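Local coordinates for protein short chain dehydrogenase (Mycobacterium smegmatis, PDB 3UCX) that probably acts as an oxidoreductase of the Rossmann-fold short-chain dehydrogenase family, its natural substrate not being established, at residues V14-V19 and T25-R30; R30-G35 and K53-T58; G35-L40 and K84-V89; L119-A124 and L168-T173. All coordinates share one frame; numbering follows the deposited sequence.

Contact 1: V14-V19 and T25-R30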
loop_
_atom_site.group_PDB
_atom_site.type_symbol
_atom_site.label_atom_id
_atom_site.label_comp_id
_atom_site.label_asym_id
_atom_site.label_seq_id
_atom_site.Cartn_x
_atom_site.Cartn_y
_atom_site.Cartn_z
ATOM N N VAL A 14 -31.325 -6.477 -5.221
ATOM C CA VAL A 14 -29.993 -6.890 -4.819
ATOM C C VAL A 14 -29.841 -8.380 -5.087
ATOM O O VAL A 14 -30.632 -9.201 -4.603
ATOM C CB VAL A 14 -29.757 -6.587 -3.313
ATOM C CG1 VAL A 14 -28.411 -7.113 -2.844
ATOM C CG2 VAL A 14 -29.872 -5.084 -3.039
ATOM N N VAL A 15 -28.827 -8.727 -5.868
ATOM C CA VAL A 15 -28.442 -10.099 -6.105
ATOM C C VAL A 15 -27.293 -10.444 -5.143
ATOM O O VAL A 15 -26.278 -9.763 -5.118
ATOM C CB VAL A 15 -27.981 -10.278 -7.570
ATOM C CG1 VAL A 15 -27.401 -11.659 -7.835
ATOM C CG2 VAL A 15 -29.104 -9.942 -8.540
ATOM N N ILE A 16 -27.474 -11.506 -4.358
ATOM C CA ILE A 16 -26.410 -12.025 -3.521
ATOM C C ILE A 16 -26.028 -13.415 -4.009
ATOM O O ILE A 16 -26.858 -14.336 -4.040
ATOM C CB ILE A 16 -26.796 -12.079 -2.020
ATOM C CG1 ILE A 16 -27.297 -10.725 -1.534
ATOM C CG2 ILE A 16 -25.575 -12.502 -1.178
ATOM C CD1 ILE A 16 -27.823 -10.742 -0.124
ATOM N N SER A 17 -24.779 -13.559 -4.442
ATOM C CA SER A 17 -24.250 -14.858 -4.806
ATOM C C SER A 17 -23.419 -15.395 -3.628
ATOM O O SER A 17 -22.657 -14.663 -3.009
ATOM C CB SER A 17 -23.400 -14.770 -6.082
ATOM O OG SER A 17 -22.529 -15.884 -6.208
ATOM N N GLY A 18 -23.548 -16.676 -3.357
ATOM C CA GLY A 18 -22.766 -17.297 -2.294
ATOM C C GLY A 18 -23.398 -17.071 -0.947
ATOM O O GLY A 18 -22.731 -16.679 0.006
ATOM N N VAL A 19 -24.686 -17.338 -0.871
ATOM C CA VAL A 19 -25.451 -17.194 0.353
ATOM C C VAL A 19 -25.244 -18.426 1.220
ATOM O O VAL A 19 -25.694 -19.528 0.876
ATOM C CB VAL A 19 -26.960 -17.012 0.054
ATOM C CG1 VAL A 19 -27.764 -16.836 1.337
ATOM C CG2 VAL A 19 -27.185 -15.826 -0.872
ATOM N N THR A 25 -26.592 -14.908 5.048
ATOM C CA THR A 25 -27.926 -14.859 5.601
ATOM C C THR A 25 -28.164 -13.504 6.280
ATOM O O THR A 25 -29.199 -12.861 6.071
ATOM C CB THR A 25 -28.160 -16.040 6.577
ATOM O OG1 THR A 25 -28.025 -17.282 5.859
ATOM C CG2 THR A 25 -29.549 -15.974 7.206
ATOM N N THR A 26 -27.204 -13.054 7.079
ATOM C CA THR A 26 -27.299 -11.738 7.699
ATOM C C THR A 26 -27.464 -10.636 6.652
ATOM O O THR A 26 -28.290 -9.750 6.802
ATOM C CB THR A 26 -26.066 -11.436 8.564
ATOM O OG1 THR A 26 -26.054 -12.327 9.680
ATOM C CG2 THR A 26 -26.104 -9.988 9.083
ATOM N N LEU A 27 -26.691 -10.719 5.584
ATOM C CA LEU A 27 -26.739 -9.717 4.516
ATOM C C LEU A 27 -28.107 -9.634 3.834
ATOM O O LEU A 27 -28.653 -8.540 3.654
ATOM C CB LEU A 27 -25.611 -10.023 3.507
ATOM C CG LEU A 27 -25.101 -8.955 2.551
ATOM C CD1 LEU A 27 -24.633 -7.689 3.261
ATOM C CD2 LEU A 27 -23.974 -9.584 1.740
ATOM N N ALA A 28 -28.674 -10.784 3.498
ATOM C CA ALA A 28 -29.985 -10.865 2.851
ATOM C C ALA A 28 -31.032 -10.227 3.742
ATOM O O ALA A 28 -31.845 -9.403 3.294
ATOM C CB ALA A 28 -30.345 -12.325 2.583
ATOM N N ARG A 29 -31.002 -10.593 5.023
ATOM C CA ARG A 29 -31.929 -10.034 5.978
ATOM C C ARG A 29 -31.757 -8.541 6.055
ATOM O O ARG A 29 -32.726 -7.800 5.971
ATOM C CB ARG A 29 -31.741 -10.697 7.364
ATOM C CG ARG A 29 -32.629 -10.131 8.472
ATOM C CD ARG A 29 -32.332 -10.702 9.865
ATOM N NE ARG A 29 -30.943 -10.551 10.314
ATOM C CZ ARG A 29 -30.399 -9.437 10.817
ATOM N NH1 ARG A 29 -31.114 -8.324 10.954
ATOM N NH2 ARG A 29 -29.121 -9.437 11.199
ATOM N N ARG A 30 -30.514 -8.075 6.226
ATOM C CA ARG A 30 -30.278 -6.652 6.363
ATOM C C ARG A 30 -30.685 -5.855 5.112
ATOM O O ARG A 30 -31.220 -4.776 5.242
ATOM C CB ARG A 30 -28.820 -6.365 6.755
ATOM C CG ARG A 30 -28.479 -6.808 8.184
ATOM C CD ARG A 30 -28.948 -5.807 9.237
ATOM N NE ARG A 30 -28.380 -4.480 9.013
ATOM C CZ ARG A 30 -27.109 -4.164 9.229
ATOM N NH1 ARG A 30 -26.267 -5.060 9.721
ATOM N NH2 ARG A 30 -26.682 -2.937 8.964
#
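Ile16 of strand 13-17 reaches Leu27 and Ala28 of helix 23-33, joining strand to helix in the beta-alpha-beta unit (13-17, 23-33, 37-42) that opens the Rossmann fold. Its side chain branches at CB into two arms with separate tasks. Ile16 CG2 stays back on the strand's side, where it meets Val19 CG2 at 3.7 Å. The longer arm carries the contact with the helix. CG1 stands anti to the carbonyl carbon (chi1 -53°) and the chain then runs out extended (chi2 174°), which delivers CD1 end-on to the helix backbone. There Ile16 CD1 lies 3.7 Å from Ala28 CA, with Ala28 CB at 4.0 Å and Leu27 CG at 4.2 Å, so it rests against main chain as much as side chains. Leu38 of the neighbouring strand also touches Ile16, while Leu27 continues across to helix 232-243. Between strand and helix the chain makes the glycine-containing turn that, in Rossmann enzymes, usually faces a dinucleotide; Gly18 here has a positive phi. Beyond it comes a looser touch of methyl on main chain: Val19 approaches the first turn of the helix, its CG1 4.3 Å from Thr25 N.

Contact 2: R30-G35 and K53-T58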
loop_
_atom_site.group_PDB
_atom_site.type_symbol
_atom_site.label_atom_id
_atom_site.label_comp_id
_atom_site.label_asym_id
_atom_site.label_seq_id
_atom_site.Cartn_x
_atom_site.Cartn_y
_atom_site.Cartn_z
ATOM N N ARG A 30 -30.514 -8.075 6.226
ATOM C CA ARG A 30 -30.278 -6.652 6.363
ATOM C C ARG A 30 -30.685 -5.855 5.112
ATOM O O ARG A 30 -31.220 -4.776 5.242
ATOM C CB ARG A 30 -28.820 -6.365 6.755
ATOM C CG ARG A 30 -28.479 -6.808 8.184
ATOM C CD ARG A 30 -28.948 -5.807 9.237
ATOM N NE ARG A 30 -28.380 -4.480 9.013
ATOM C CZ ARG A 30 -27.109 -4.164 9.229
ATOM N NH1 ARG A 30 -26.267 -5.060 9.721
ATOM N NH2 ARG A 30 -26.682 -2.937 8.964
ATOM N N CYS A 31 -30.422 -6.376 3.914
ATOM C CA CYS A 31 -30.811 -5.670 2.677
ATOM C C CYS A 31 -32.321 -5.496 2.615
ATOM O O CYS A 31 -32.806 -4.412 2.297
ATOM C CB CYS A 31 -30.326 -6.414 1.440
ATOM S SG CYS A 31 -28.545 -6.299 1.179
ATOM N N ALA A 32 -33.038 -6.558 2.967
ATOM C CA ALA A 32 -34.508 -6.558 2.977
ATOM C C ALA A 32 -35.052 -5.545 3.989
ATOM O O ALA A 32 -35.932 -4.772 3.667
ATOM C CB ALA A 32 -35.041 -7.959 3.243
ATOM N N GLU A 33 -34.466 -5.506 5.183
ATOM C CA GLU A 33 -34.826 -4.511 6.206
ATOM C C GLU A 33 -34.640 -3.096 5.713
ATOM O O GLU A 33 -35.377 -2.215 6.123
ATOM C CB GLU A 33 -33.981 -4.686 7.467
ATOM C CG GLU A 33 -34.342 -5.894 8.313
ATOM C CD GLU A 33 -33.359 -6.154 9.449
ATOM O OE1 GLU A 33 -32.376 -5.393 9.614
ATOM O OE2 GLU A 33 -33.553 -7.152 10.167
ATOM N N GLN A 34 -33.656 -2.885 4.830
ATOM C CA GLN A 34 -33.394 -1.586 4.221
ATOM C C GLN A 34 -34.185 -1.328 2.931
ATOM O O GLN A 34 -33.929 -0.348 2.217
ATOM C CB GLN A 34 -31.884 -1.433 3.979
ATOM C CG GLN A 34 -31.082 -1.425 5.268
ATOM C CD GLN A 34 -31.480 -0.282 6.158
ATOM O OE1 GLN A 34 -31.651 0.833 5.680
ATOM N NE2 GLN A 34 -31.686 -0.560 7.455
ATOM N N GLY A 35 -35.143 -2.201 2.630
ATOM C CA GLY A 35 -36.118 -1.963 1.569
ATOM C C GLY A 35 -35.850 -2.655 0.246
ATOM O O GLY A 35 -36.586 -2.425 -0.720
ATOM N N LYS A 53 -37.229 -16.917 3.614
ATOM C CA LYS A 53 -38.215 -16.646 4.679
ATOM C C LYS A 53 -37.845 -15.417 5.524
ATOM O O LYS A 53 -38.688 -14.567 5.793
ATOM C CB LYS A 53 -38.428 -17.888 5.565
ATOM N N GLN A 54 -36.580 -15.283 5.916
ATOM C CA GLN A 54 -36.176 -14.078 6.643
ATOM C C GLN A 54 -36.422 -12.829 5.805
ATOM O O GLN A 54 -36.792 -11.776 6.344
ATOM C CB GLN A 54 -34.710 -14.144 7.081
ATOM C CG GLN A 54 -34.442 -15.342 7.986
ATOM C CD GLN A 54 -33.106 -15.285 8.678
ATOM O OE1 GLN A 54 -32.634 -14.211 9.042
ATOM N NE2 GLN A 54 -32.489 -16.451 8.876
ATOM N N VAL A 55 -36.231 -12.942 4.488
ATOM C CA VAL A 55 -36.503 -11.813 3.603
ATOM C C VAL A 55 -38.000 -11.512 3.516
ATOM O O VAL A 55 -38.433 -10.365 3.682
ATOM C CB VAL A 55 -35.907 -12.034 2.187
ATOM C CG1 VAL A 55 -36.404 -10.955 1.233
ATOM C CG2 VAL A 55 -34.378 -12.053 2.268
ATOM N N THR A 56 -38.800 -12.536 3.270
ATOM C CA THR A 56 -40.230 -12.310 3.098
ATOM C C THR A 56 -40.912 -11.923 4.420
ATOM O O THR A 56 -41.923 -11.231 4.416
ATOM C CB THR A 56 -40.928 -13.507 2.434
ATOM O OG1 THR A 56 -40.633 -14.688 3.167
ATOM C CG2 THR A 56 -40.431 -13.685 0.998
ATOM N N ASP A 57 -40.342 -12.332 5.550
ATOM C CA ASP A 57 -40.817 -11.846 6.854
ATOM C C ASP A 57 -40.740 -10.321 7.000
ATOM O O ASP A 57 -41.566 -9.734 7.700
ATOM C CB ASP A 57 -40.042 -12.502 7.995
ATOM C CG ASP A 57 -40.451 -13.946 8.228
ATOM O OD1 ASP A 57 -41.497 -14.376 7.687
ATOM O OD2 ASP A 57 -39.716 -14.647 8.954
ATOM N N THR A 58 -39.771 -9.672 6.341
ATOM C CA THR A 58 -39.713 -8.203 6.356
ATOM C C THR A 58 -40.772 -7.585 5.451
ATOM O O THR A 58 -40.974 -6.385 5.482
ATOM C CB THR A 58 -38.345 -7.646 5.891
ATOM O OG1 THR A 58 -38.252 -7.759 4.467
ATOM C CG2 THR A 58 -37.184 -8.380 6.557
#
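Ala32 and Thr58 bring helix 23-33 against the C-terminal region of helix 45-57, and the alanine methyl makes the close part of the contact. Ala32 CB points at the other segment and meets Thr58 OG1 at 3.4 Å, Thr58 CG2 at 4.0 Å and Val55 CG1 at 3.9 Å. Small size at this position lets the two backbones come near: the CA atoms of Ala32 and Val55 are 5.7 Å apart. Thr58 holds its hydroxyl inward because OG1 sits between its own backbone N and carbonyl carbon (chi1 76°). Thr58 OG1 donates to Val55 O at 2.7 Å, in the carbonyl plane and with a C=O...donor angle of 154°. The same oxygen also accepts from Thr58 N, so two bonds from one residue tie the threonine to the preceding turn and fix the rotation of its side chain. OG1 and CG2 of Thr58 both face the Ala32 methyl.

Towards solvent the fit slackens. Glu33 crosses Thr58 at about a right angle and its aliphatic CG comes no nearer than 4.2 Å to Thr58 CG2; its carboxylate turns instead to Arg29, one helical turn earlier, in a salt bridge. Within 30-35 the helix ends in a Schellman motif, Gly35 at C-prime, with bonds from Gly35 N to Ala32 O and from Ala36 N to Cys31 O. Two successive helices of a beta-alpha-beta-alpha run thus pack side by side on one side of the parallel sheet, as in the Rossmann fold.

Contact 3: G35-L40 and K84-V89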
loop_
_atom_site.group_PDB
_atom_site.type_symbol
_atom_site.label_atom_id
_atom_site.label_comp_id
_atom_site.label_asym_id
_atom_site.label_seq_id
_atom_site.Cartn_x
_atom_site.Cartn_y
_atom_site.Cartn_z
ATOM N N GLY A 35 -35.143 -2.201 2.630
ATOM C CA GLY A 35 -36.118 -1.963 1.569
ATOM C C GLY A 35 -35.850 -2.655 0.246
ATOM O O GLY A 35 -36.586 -2.425 -0.720
ATOM N N ALA A 36 -34.810 -3.495 0.183
ATOM C CA ALA A 36 -34.455 -4.192 -1.064
ATOM C C ALA A 36 -35.278 -5.460 -1.255
ATOM O O ALA A 36 -35.698 -6.092 -0.282
ATOM C CB ALA A 36 -32.950 -4.534 -1.099
ATOM N N ASP A 37 -35.532 -5.811 -2.519
ATOM C CA ASP A 37 -35.931 -7.159 -2.876
ATOM C C ASP A 37 -34.707 -7.922 -3.305
ATOM O O ASP A 37 -33.781 -7.333 -3.845
ATOM C CB ASP A 37 -36.942 -7.146 -4.014
ATOM C CG ASP A 37 -38.263 -6.549 -3.594
ATOM O OD1 ASP A 37 -38.781 -6.917 -2.520
ATOM O OD2 ASP A 37 -38.767 -5.688 -4.330
ATOM N N LEU A 38 -34.724 -9.234 -3.093
ATOM C CA LEU A 38 -33.529 -10.050 -3.222
ATOM C C LEU A 38 -33.612 -11.087 -4.316
ATOM O O LEU A 38 -34.667 -11.656 -4.575
ATOM C CB LEU A 38 -33.261 -10.795 -1.904
ATOM C CG LEU A 38 -32.550 -10.064 -0.765
ATOM C CD1 LEU A 38 -31.073 -9.886 -1.082
ATOM C CD2 LEU A 38 -33.212 -8.739 -0.440
ATOM N N VAL A 39 -32.455 -11.357 -4.904
ATOM C CA VAL A 39 -32.173 -12.588 -5.620
ATOM C C VAL A 39 -31.110 -13.320 -4.823
ATOM O O VAL A 39 -30.050 -12.754 -4.535
ATOM C CB VAL A 39 -31.637 -12.321 -7.048
ATOM C CG1 VAL A 39 -31.282 -13.631 -7.727
ATOM C CG2 VAL A 39 -32.667 -11.520 -7.843
ATOM N N LEU A 40 -31.402 -14.557 -4.450
ATOM C CA LEU A 40 -30.469 -15.384 -3.699
ATOM C C LEU A 40 -29.960 -16.527 -4.571
ATOM O O LEU A 40 -30.743 -17.335 -5.107
ATOM C CB LEU A 40 -31.156 -15.924 -2.428
ATOM C CG LEU A 40 -31.836 -14.886 -1.532
ATOM C CD1 LEU A 40 -32.666 -15.542 -0.425
ATOM C CD2 LEU A 40 -30.844 -13.875 -0.965
ATOM N N LYS A 84 -36.715 -11.843 -15.587
ATOM C CA LYS A 84 -38.124 -12.249 -15.686
ATOM C C LYS A 84 -38.907 -11.849 -14.408
ATOM O O LYS A 84 -40.010 -11.325 -14.481
ATOM C CB LYS A 84 -38.199 -13.763 -15.956
ATOM C CG LYS A 84 -39.602 -14.320 -16.050
ATOM C CD LYS A 84 -39.617 -15.845 -16.111
ATOM C CE LYS A 84 -41.048 -16.349 -15.959
ATOM N NZ LYS A 84 -41.157 -17.829 -15.776
ATOM N N ALA A 85 -38.319 -12.062 -13.236
ATOM C CA ALA A 85 -39.007 -11.769 -11.968
ATOM C C ALA A 85 -39.047 -10.281 -11.637
ATOM O O ALA A 85 -40.064 -9.785 -11.177
ATOM C CB ALA A 85 -38.343 -12.513 -10.813
ATOM N N TYR A 86 -37.923 -9.579 -11.804
ATOM C CA TYR A 86 -37.827 -8.205 -11.318
ATOM C C TYR A 86 -37.646 -7.159 -12.416
ATOM O O TYR A 86 -37.991 -6.001 -12.223
ATOM C CB TYR A 86 -36.671 -8.077 -10.339
ATOM C CG TYR A 86 -36.832 -8.788 -9.017
ATOM C CD1 TYR A 86 -37.856 -8.445 -8.136
ATOM C CD2 TYR A 86 -35.918 -9.761 -8.608
ATOM C CE1 TYR A 86 -37.975 -9.071 -6.902
ATOM C CE2 TYR A 86 -36.043 -10.398 -7.380
ATOM C CZ TYR A 86 -37.074 -10.043 -6.531
ATOM O OH TYR A 86 -37.185 -10.635 -5.286
ATOM N N GLY A 87 -37.054 -7.551 -13.534
ATOM C CA GLY A 87 -36.811 -6.629 -14.654
ATOM C C GLY A 87 -35.701 -5.619 -14.436
ATOM O O GLY A 87 -35.502 -4.740 -15.274
ATOM N N ARG A 88 -34.974 -5.737 -13.316
ATOM C CA ARG A 88 -33.872 -4.843 -13.009
ATOM C C ARG A 88 -32.967 -5.423 -11.932
ATOM O O ARG A 88 -33.389 -6.270 -11.152
ATOM C CB ARG A 88 -34.384 -3.504 -12.500
ATOM C CG ARG A 88 -35.088 -3.549 -11.142
ATOM C CD ARG A 88 -35.828 -2.240 -10.928
ATOM N NE ARG A 88 -34.884 -1.178 -11.279
ATOM C CZ ARG A 88 -34.213 -0.425 -10.421
ATOM N NH1 ARG A 88 -34.447 -0.525 -9.110
ATOM N NH2 ARG A 88 -33.338 0.478 -10.891
ATOM N N VAL A 89 -31.744 -4.909 -11.886
ATOM C CA VAL A 89 -30.773 -5.209 -10.816
ATOM C C VAL A 89 -30.017 -3.927 -10.500
ATOM O O VAL A 89 -29.439 -3.303 -11.393
ATOM C CB VAL A 89 -29.761 -6.297 -11.233
ATOM C CG1 VAL A 89 -28.689 -6.496 -10.151
ATOM C CG2 VAL A 89 -30.465 -7.610 -11.525
#
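Tyr86 lays its ring among Asp37, Leu38 and Val39, joining the end region of helix 72-85 to strand 37-42 of the Rossmann sheet. The ring enters hydroxyl first, its CG anti to the carbonyl carbon (chi1 -68°), and the three strand residues meet different parts of it. At one edge, near the ring plane, Val39 CG2 lies 3.6 Å from Tyr86 CE2; the two side chains run past each other in opposite directions. Asp37 approaches obliquely, Asp37 CB being 3.6 Å from Tyr86 CE1, and its carboxylate plane is turned only 7° from that of the ring. Its charged end does not bond to the tyrosine: OD2 makes salt bridges to Arg60 and Arg61, an arrangement that would be expected to stabilise the ionised acid. Leu38 sends its own side chain the other way, towards Ile16 and Val55, and contributes its carbonyl oxygen, which lies at the ring edge near the ring plane. Ala85 CB packs over part of one ring face, offset toward the rim. After the helix, Gly87 with its positive phi turns the chain back to the sheet. The phenol is anchored by Tyr86 OH donating to Leu38 O at 2.8 Å, the donor lying 39° above the carbonyl plane.

Contact 4: L119-A124 and L168-T173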
loop_
_atom_site.group_PDB
_atom_site.type_symbol
_atom_site.label_atom_id
_atom_site.label_comp_id
_atom_site.label_asym_id
_atom_site.label_seq_id
_atom_site.Cartn_x
_atom_site.Cartn_y
_atom_site.Cartn_z
ATOM N N LEU A 119 -13.865 -20.462 -8.496
ATOM C CA LEU A 119 -15.019 -20.022 -7.754
ATOM C C LEU A 119 -14.899 -18.546 -7.361
ATOM O O LEU A 119 -15.772 -17.749 -7.669
ATOM C CB LEU A 119 -15.210 -20.887 -6.509
ATOM C CG LEU A 119 -16.494 -20.613 -5.717
ATOM C CD1 LEU A 119 -17.721 -20.715 -6.615
ATOM C CD2 LEU A 119 -16.583 -21.572 -4.526
ATOM N N THR A 120 -13.797 -18.200 -6.708
ATOM C CA THR A 120 -13.592 -16.880 -6.107
ATOM C C THR A 120 -13.373 -15.761 -7.142
ATOM O O THR A 120 -13.806 -14.614 -6.944
ATOM C CB THR A 120 -12.379 -16.936 -5.169
ATOM O OG1 THR A 120 -12.706 -17.778 -4.061
ATOM C CG2 THR A 120 -11.947 -15.539 -4.661
ATOM N N VAL A 121 -12.689 -16.091 -8.222
ATOM C CA VAL A 121 -12.331 -15.088 -9.220
ATOM C C VAL A 121 -13.259 -15.199 -10.441
ATOM O O VAL A 121 -14.023 -14.272 -10.753
ATOM C CB VAL A 121 -10.860 -15.205 -9.647
ATOM C CG1 VAL A 121 -10.518 -14.112 -10.654
ATOM C CG2 VAL A 121 -9.922 -15.138 -8.428
ATOM N N PHE A 122 -13.189 -16.318 -11.137
ATOM C CA PHE A 122 -13.935 -16.441 -12.392
ATOM C C PHE A 122 -15.429 -16.495 -12.195
ATOM O O PHE A 122 -16.176 -15.959 -13.015
ATOM C CB PHE A 122 -13.421 -17.591 -13.248
ATOM C CG PHE A 122 -11.985 -17.430 -13.667
ATOM C CD1 PHE A 122 -11.504 -16.218 -14.142
ATOM C CD2 PHE A 122 -11.100 -18.490 -13.582
ATOM C CE1 PHE A 122 -10.162 -16.071 -14.510
ATOM C CE2 PHE A 122 -9.768 -18.357 -13.962
ATOM C CZ PHE A 122 -9.291 -17.153 -14.429
ATOM N N GLY A 123 -15.868 -17.117 -11.100
ATOM C CA GLY A 123 -17.279 -17.108 -10.725
ATOM C C GLY A 123 -17.828 -15.709 -10.508
ATOM O O GLY A 123 -18.889 -15.357 -11.044
ATOM N N ALA A 124 -17.110 -14.911 -9.726
ATOM C CA ALA A 124 -17.488 -13.528 -9.487
ATOM C C ALA A 124 -17.500 -12.747 -10.799
ATOM O O ALA A 124 -18.435 -11.965 -11.045
ATOM C CB ALA A 124 -16.539 -12.855 -8.466
ATOM N N LEU A 168 -9.158 -9.158 -5.838
ATOM C CA LEU A 168 -9.001 -7.731 -5.523
ATOM C C LEU A 168 -8.480 -6.962 -6.742
ATOM O O LEU A 168 -9.014 -5.897 -7.119
ATOM C CB LEU A 168 -8.087 -7.533 -4.310
ATOM C CG LEU A 168 -7.866 -6.087 -3.841
ATOM C CD1 LEU A 168 -9.198 -5.386 -3.545
ATOM C CD2 LEU A 168 -6.875 -6.029 -2.666
ATOM N N ALA A 169 -7.474 -7.535 -7.387
ATOM C CA ALA A 169 -6.889 -6.935 -8.580
ATOM C C ALA A 169 -7.976 -6.808 -9.683
ATOM O O ALA A 169 -8.170 -5.744 -10.263
ATOM C CB ALA A 169 -5.718 -7.768 -9.070
ATOM N N MET A 170 -8.710 -7.889 -9.915
ATOM C CA MET A 170 -9.803 -7.891 -10.880
ATOM C C MET A 170 -10.871 -6.846 -10.540
ATOM O O MET A 170 -11.407 -6.158 -11.449
ATOM C CB MET A 170 -10.444 -9.269 -10.931
ATOM C CG MET A 170 -11.510 -9.421 -12.003
ATOM S SD MET A 170 -12.326 -11.008 -11.856
ATOM C CE MET A 170 -13.440 -10.740 -10.488
ATOM N N SER A 171 -11.205 -6.743 -9.248
ATOM C CA SER A 171 -12.206 -5.793 -8.797
ATOM C C SER A 171 -11.791 -4.361 -9.095
ATOM O O SER A 171 -12.620 -3.500 -9.442
ATOM C CB SER A 171 -12.461 -5.971 -7.293
ATOM O OG SER A 171 -12.928 -7.296 -7.000
ATOM N N GLN A 172 -10.511 -4.098 -8.925
ATOM C CA GLN A 172 -9.956 -2.791 -9.180
ATOM C C GLN A 172 -9.998 -2.427 -10.679
ATOM O O GLN A 172 -10.464 -1.348 -11.048
ATOM C CB GLN A 172 -8.534 -2.719 -8.629
ATOM C CG GLN A 172 -8.509 -2.668 -7.088
ATOM C CD GLN A 172 -7.123 -2.756 -6.516
ATOM O OE1 GLN A 172 -6.197 -3.211 -7.191
ATOM N NE2 GLN A 172 -6.955 -2.314 -5.243
ATOM N N THR A 173 -9.541 -3.332 -11.533
ATOM C CA THR A 173 -9.642 -3.123 -12.982
ATOM C C THR A 173 -11.120 -2.947 -13.420
ATOM O O THR A 173 -11.432 -2.097 -14.278
ATOM C CB THR A 173 -9.028 -4.303 -13.750
ATOM O OG1 THR A 173 -7.644 -4.466 -13.361
ATOM C CG2 THR A 173 -9.109 -4.061 -15.299
#
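Met170 of helix 158-179 projects towards Val121 and Ala124 of helix 110-130, a pair of long helices that lie next to each other on one side of the Rossmann sheet and that, in short-chain dehydrogenases, commonly build a subunit interface.

The apolar contacts come first, and a single thioether makes them. Met170 leaves its helix with CG anti to the backbone N (chi1 -174°) and stays extended to the sulfur, which brings SD to the branched side chain of Val121. Met170 SD is 3.8 Å from Val121 CG1. The last torsion then bends (chi3 78°) and turns the methyl along the partner helix. Leu125 also touches Met170, extending this buried apolar patch.

A second kind of contact is that of side chain against main chain. The bend sets Met170 CE 3.6 Å from Val121 O, with Met170 SD 3.8 Å from the same oxygen, so a carbonyl and not only hydrocarbon forms the methionine's seat. The helix widens into a pi-type turn over 119-123 at this point.

Aromatic and intersubunit contacts make up the third kind. The ring of Phe122 meets Phe110 of the third subunit with the planes about 75° apart, and Val121 packs on Met162 of that subunit; Ala169 touches its Ser165. Part of the outer surface of this helix pair is therefore covered by another subunit. Returning to the pair itself, its farther end is marked by Ala124 CB, 4.3 Å from Met170 CE.

Contacts 1, 2 and 3 form one connected cluster, whereas contact 4 stands apart, about 23 Å from contact 3 between centres and on the opposite side of the chain's centre from contact 2. Contacts 1, 3 and 4 are buried, contact 2 only partly. Helix 23-33 serves both contact 1, against the sheet, and contact 2, against a neighbouring helix. Adjoining strands 13-17 and 37-42 bridge contacts 1 and 3. Chemistry follows position: contact 1, nearest the centre, is made by hydrocarbon side chains, partly against helix backbone; contact 2 sets methyls against a hydroxyl, with the Glu33 carboxylate turned aside to Arg29; contact 3 adds a phenol-to-carbonyl bond. At contact 4 another subunit contributes to the burial.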